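Local coordinates for brain-specific angiogenesis inhibitor 1-associated protein 2-like protein 2 (Mus musculus, PDB 3OK8) that binds phosphoinositides through its I-BAR (IMD) domain, the part described here, and induces planar or gently curved membrane structures, at residues 23-26 / 27-31; 111-114 / 115-118. All coordinates share one frame; numbering follows the deposited sequence. Where two conformers were deposited one is given.

Contact 1 of 2, residues 23-26 / 27-31; sequences EQFN and PALEN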
loop_
_atom_site.group_PDB
_atom_site.type_symbol
_atom_site.label_atom_id
_atom_site.label_comp_id
_atom_site.label_asym_id
_atom_site.label_seq_id
_atom_site.Cartn_x
_atom_site.Cartn_y
_atom_site.Cartn_z
ATOM N N GLU A 23 -29.701 -12.719 -9.452
ATOM C CA GLU A 23 -28.769 -13.784 -9.781
ATOM C C GLU A 23 -27.596 -13.282 -10.602
ATOM O O GLU A 23 -26.908 -14.048 -11.271
ATOM C CB GLU A 23 -29.480 -14.966 -10.454
ATOM C CG GLU A 23 -30.091 -14.704 -11.808
ATOM C CD GLU A 23 -30.860 -15.914 -12.324
ATOM O OE1 GLU A 23 -32.110 -15.862 -12.352
ATOM O OE2 GLU A 23 -30.212 -16.925 -12.681
ATOM N N GLN A 24 -27.365 -11.982 -10.523
ATOM C CA GLN A 24 -26.216 -11.383 -11.162
ATOM C C GLN A 24 -25.636 -10.350 -10.219
ATOM O O GLN A 24 -24.509 -10.495 -9.746
ATOM C CB GLN A 24 -26.627 -10.760 -12.485
ATOM C CG GLN A 24 -25.482 -10.321 -13.366
ATOM C CD GLN A 24 -25.833 -10.441 -14.844
ATOM O OE1 GLN A 24 -25.758 -9.466 -15.598
ATOM N NE2 GLN A 24 -26.227 -11.644 -15.263
ATOM N N PHE A 25 -26.421 -9.328 -9.910
ATOM C CA PHE A 25 -25.970 -8.275 -9.019
ATOM C C PHE A 25 -25.821 -8.749 -7.572
ATOM O O PHE A 25 -24.752 -8.601 -6.974
ATOM C CB PHE A 25 -26.888 -7.059 -9.092
ATOM C CG PHE A 25 -26.450 -5.924 -8.219
ATOM C CD1 PHE A 25 -25.544 -4.984 -8.686
ATOM C CD2 PHE A 25 -26.941 -5.796 -6.930
ATOM C CE1 PHE A 25 -25.132 -3.936 -7.885
ATOM C CE2 PHE A 25 -26.535 -4.745 -6.120
ATOM C CZ PHE A 25 -25.626 -3.812 -6.599
ATOM N N ASN A 26 -26.872 -9.321 -7.000
ATOM C CA ASN A 26 -26.783 -9.722 -5.596
ATOM C C ASN A 26 -25.609 -10.672 -5.267
ATOM O O ASN A 26 -24.874 -10.445 -4.296
ATOM C CB ASN A 26 -28.118 -10.267 -5.087
ATOM C CG ASN A 26 -28.201 -10.283 -3.571
ATOM O OD1 ASN A 26 -27.706 -11.206 -2.914
ATOM N ND2 ASN A 26 -28.826 -9.252 -3.003
ATOM N N PRO A 27 -25.418 -11.726 -6.079
ATOM C CA PRO A 27 -24.265 -12.608 -5.844
ATOM C C PRO A 27 -22.935 -11.870 -5.985
ATOM O O PRO A 27 -21.992 -12.151 -5.236
ATOM C CB PRO A 27 -24.396 -13.671 -6.945
ATOM C CG PRO A 27 -25.840 -13.600 -7.391
ATOM C CD PRO A 27 -26.226 -12.160 -7.233
ATOM N N ALA A 28 -22.853 -10.939 -6.931
ATOM C CA ALA A 28 -21.631 -10.164 -7.128
ATOM C C ALA A 28 -21.257 -9.358 -5.886
ATOM O O ALA A 28 -20.080 -9.071 -5.660
ATOM C CB ALA A 28 -21.747 -9.255 -8.339
ATOM N N LEU A 29 -22.256 -8.998 -5.086
ATOM C CA LEU A 29 -22.023 -8.286 -3.828
ATOM C C LEU A 29 -21.466 -9.207 -2.756
ATOM O O LEU A 29 -20.673 -8.774 -1.919
ATOM C CB LEU A 29 -23.300 -7.624 -3.306
ATOM C CG LEU A 29 -23.799 -6.392 -4.055
ATOM C CD1 LEU A 29 -24.658 -5.552 -3.124
ATOM C CD2 LEU A 29 -22.637 -5.576 -4.603
ATOM N N GLU A 30 -21.902 -10.464 -2.758
ATOM C CA GLU A 30 -21.311 -11.442 -1.854
ATOM C C GLU A 30 -19.846 -11.635 -2.213
ATOM O O GLU A 30 -18.977 -11.604 -1.348
ATOM C CB GLU A 30 -22.055 -12.769 -1.914
ATOM C CG GLU A 30 -23.146 -12.876 -0.872
ATOM C CD GLU A 30 -24.313 -13.719 -1.336
ATOM O OE1 GLU A 30 -24.421 -14.880 -0.884
ATOM O OE2 GLU A 30 -25.117 -13.221 -2.157
ATOM N N ASN A 31 -19.600 -11.815 -3.506
ATOM C CA ASN A 31 -18.263 -11.912 -4.062
ATOM C C ASN A 31 -17.351 -10.758 -3.672
ATOM O O ASN A 31 -16.223 -10.982 -3.223
ATOM C CB ASN A 31 -18.332 -12.010 -5.584
ATOM C CG ASN A 31 -16.982 -12.295 -6.207
ATOM O OD1 ASN A 31 -16.575 -11.630 -7.161
ATOM N ND2 ASN A 31 -16.275 -13.291 -5.668
#
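F25 and L29 meet one helical turn apart, with CE2 of F25 3.6 Å from CD1 of L29. With chi1 near 180° (-178°), the F25 ring leans to the side of its own carbonyl, and this brings its far end to L29. CZ of F25 also lies 4.0 Å from CD2 of L29, so both methyls of the leucine meet the ring's far end. An alanine in place of L29 would probably open a gap beside CE2 and CZ of F25 and let the ring shift. OD1 of N26 is 3.4 Å from OE2 of E30, two acceptors that share no bond, and the amide and carboxylate planes stand 75° apart. ND2 of N26 donates to the T110 carbonyl on helix 71-147. The turn belongs to helix 5-66 of the three-helix I-BAR bundle. Y186 of helix 153-217 meets F25 edge-to-face, and L189 packs on L29. P27 has no N-H to give and kinks the helix. CG of P27 comes 3.7 Å from C of E23, where the turn is of the wider pi type. Across the kink, A28 N bonds to Q24 O at 3.3 Å and L29 N to F25 O at 3.2 Å. A28 also packs on I60 of the second subunit.

Contact 2 of 2, residues 111-114 / 115-118; sequences KLDM and QFIK
Q115 N donates to K111 O across 3.0 Å, almost straight at 175°. This is one of four backbone bonds that join 111-114 to 115-118 within helix 71-147. I117 N to D113 O is equally straight. K118 N to M114 O is the shortest of the four at 2.9 Å, though it bends at the hydrogen. F116 N to L112 O is weak at 3.3 Å. The van der Waals contacts are mostly of CB atoms with carbonyl oxygens. CB of F116 rests 3.5 Å from L112 O, and CB of K118 lies 3.4 Å from M114 O. A long contact of 4.2 Å runs from OD1 of D113 to CD1 of F116, and it meets the ring obliquely. The M114 chain sets out with CG opposite the backbone N (chi1 173°), then bends at chi2 and chi3, which turns its end toward helix 5-66. I117 packs on I21 and M22 of that helix, and also on E181 and R185 of helix 153-217. Among the charged groups, D113 OD2 forms a salt bridge with R185 NE, and K118 NZ bonds to Q122 OE1. The backbone bonds thus hold the turn together, while the D113 carboxylate is probably balanced largely by R185 of helix 153-217, which ties this turn to another helix of the three-helix bundle.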
loop_
_atom_site.group_PDB
_atom_site.type_symbol
_atom_site.label_atom_id
_atom_site.label_comp_id
_atom_site.label_asym_id
_atom_site.label_seq_id
_atom_site.Cartn_x
_atom_site.Cartn_y
_atom_site.Cartn_z
ATOM N N LYS A 111 -28.474 -10.066 2.065
ATOM C CA LYS A 111 -29.618 -10.986 2.071
ATOM C C LYS A 111 -30.921 -10.248 2.377
ATOM O O LYS A 111 -31.988 -10.626 1.901
ATOM C CB LYS A 111 -29.380 -12.138 3.052
ATOM C CG LYS A 111 -30.042 -11.978 4.409
ATOM C CD LYS A 111 -31.452 -12.543 4.381
ATOM C CE LYS A 111 -32.012 -12.705 5.777
ATOM N NZ LYS A 111 -31.311 -13.775 6.532
ATOM N N LEU A 112 -30.822 -9.190 3.171
ATOM C CA LEU A 112 -31.966 -8.331 3.455
ATOM C C LEU A 112 -32.487 -7.675 2.180
ATOM O O LEU A 112 -33.676 -7.413 2.046
ATOM C CB LEU A 112 -31.582 -7.235 4.453
ATOM C CG LEU A 112 -31.642 -7.600 5.937
ATOM C CD1 LEU A 112 -31.319 -6.380 6.803
ATOM C CD2 LEU A 112 -33.024 -8.163 6.274
ATOM N N ASP A 113 -31.588 -7.403 1.245
ATOM C CA ASP A 113 -31.992 -6.782 0.003
ATOM C C ASP A 113 -32.299 -7.826 -1.066
ATOM O O ASP A 113 -33.042 -7.550 -2.004
ATOM C CB ASP A 113 -30.943 -5.790 -0.489
ATOM C CG ASP A 113 -31.417 -5.008 -1.693
ATOM O OD1 ASP A 113 -31.980 -3.903 -1.510
ATOM O OD2 ASP A 113 -31.252 -5.515 -2.822
ATOM N N MET A 114 -31.738 -9.025 -0.928
ATOM C CA MET A 114 -32.140 -10.115 -1.794
ATOM C C MET A 114 -33.634 -10.364 -1.575
ATOM O O MET A 114 -34.422 -10.291 -2.513
ATOM C CB MET A 114 -31.331 -11.384 -1.517
ATOM C CG MET A 114 -31.836 -12.609 -2.293
ATOM S SD MET A 114 -31.466 -12.598 -4.072
ATOM C CE MET A 114 -29.779 -13.214 -4.060
ATOM N N GLN A 115 -34.004 -10.631 -0.326
ATOM C CA GLN A 115 -35.382 -10.881 0.064
ATOM C C GLN A 115 -36.331 -9.730 -0.303
ATOM O O GLN A 115 -37.507 -9.951 -0.604
ATOM C CB GLN A 115 -35.450 -11.160 1.564
ATOM C CG GLN A 115 -36.854 -11.420 2.093
ATOM C CD GLN A 115 -37.274 -12.876 1.972
ATOM O OE1 GLN A 115 -38.429 -13.222 2.223
ATOM N NE2 GLN A 115 -36.335 -13.737 1.589
ATOM N N PHE A 116 -35.822 -8.505 -0.283
ATOM C CA PHE A 116 -36.630 -7.343 -0.639
ATOM C C PHE A 116 -37.043 -7.386 -2.099
ATOM O O PHE A 116 -38.223 -7.270 -2.422
ATOM C CB PHE A 116 -35.860 -6.056 -0.374
ATOM C CG PHE A 116 -36.497 -4.829 -0.974
ATOM C CD1 PHE A 116 -36.106 -4.363 -2.221
ATOM C CD2 PHE A 116 -37.476 -4.133 -0.284
ATOM C CE1 PHE A 116 -36.676 -3.230 -2.770
ATOM C CE2 PHE A 116 -38.059 -2.997 -0.831
ATOM C CZ PHE A 116 -37.657 -2.547 -2.077
ATOM N N ILE A 117 -36.054 -7.527 -2.975
ATOM C CA ILE A 117 -36.294 -7.644 -4.406
ATOM C C ILE A 117 -37.059 -8.924 -4.757
ATOM O O ILE A 117 -37.753 -8.972 -5.775
ATOM C CB ILE A 117 -34.980 -7.573 -5.216
ATOM C CG1 ILE A 117 -34.914 -6.278 -6.026
ATOM C CG2 ILE A 117 -34.905 -8.709 -6.195
ATOM C CD1 ILE A 117 -35.121 -5.028 -5.222
ATOM N N LYS A 118 -36.936 -9.946 -3.913
ATOM C CA LYS A 118 -37.647 -11.202 -4.115
ATOM C C LYS A 118 -39.147 -11.001 -3.883
ATOM O O LYS A 118 -39.971 -11.504 -4.638
ATOM C CB LYS A 118 -37.114 -12.278 -3.175
ATOM C CG LYS A 118 -37.225 -13.688 -3.722
ATOM C CD LYS A 118 -36.667 -14.724 -2.749
ATOM C CE LYS A 118 -37.773 -15.469 -1.999
ATOM N NZ LYS A 118 -38.683 -14.570 -1.231
#

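In the fold
From the N terminus, helix 5-66 comes first and carries contact 1 at residues 23-31. A connection leads to helix 71-147, which carries contact 2 at 111-118. Each contact lies within continuous helix and closes just one turn. The two follow in series, so they neither nest nor cross. They still meet in space, with centres about 12 Å apart: N26 of contact 1 packs against M114 of contact 2. This joins the first two helices of the bundle. Helix 153-217 returns beside both, and R185 touches F25 as well as F116 and I117. Contact 1 also faces the second subunit of the dimer, while contact 2 touches no other chain of the assembly.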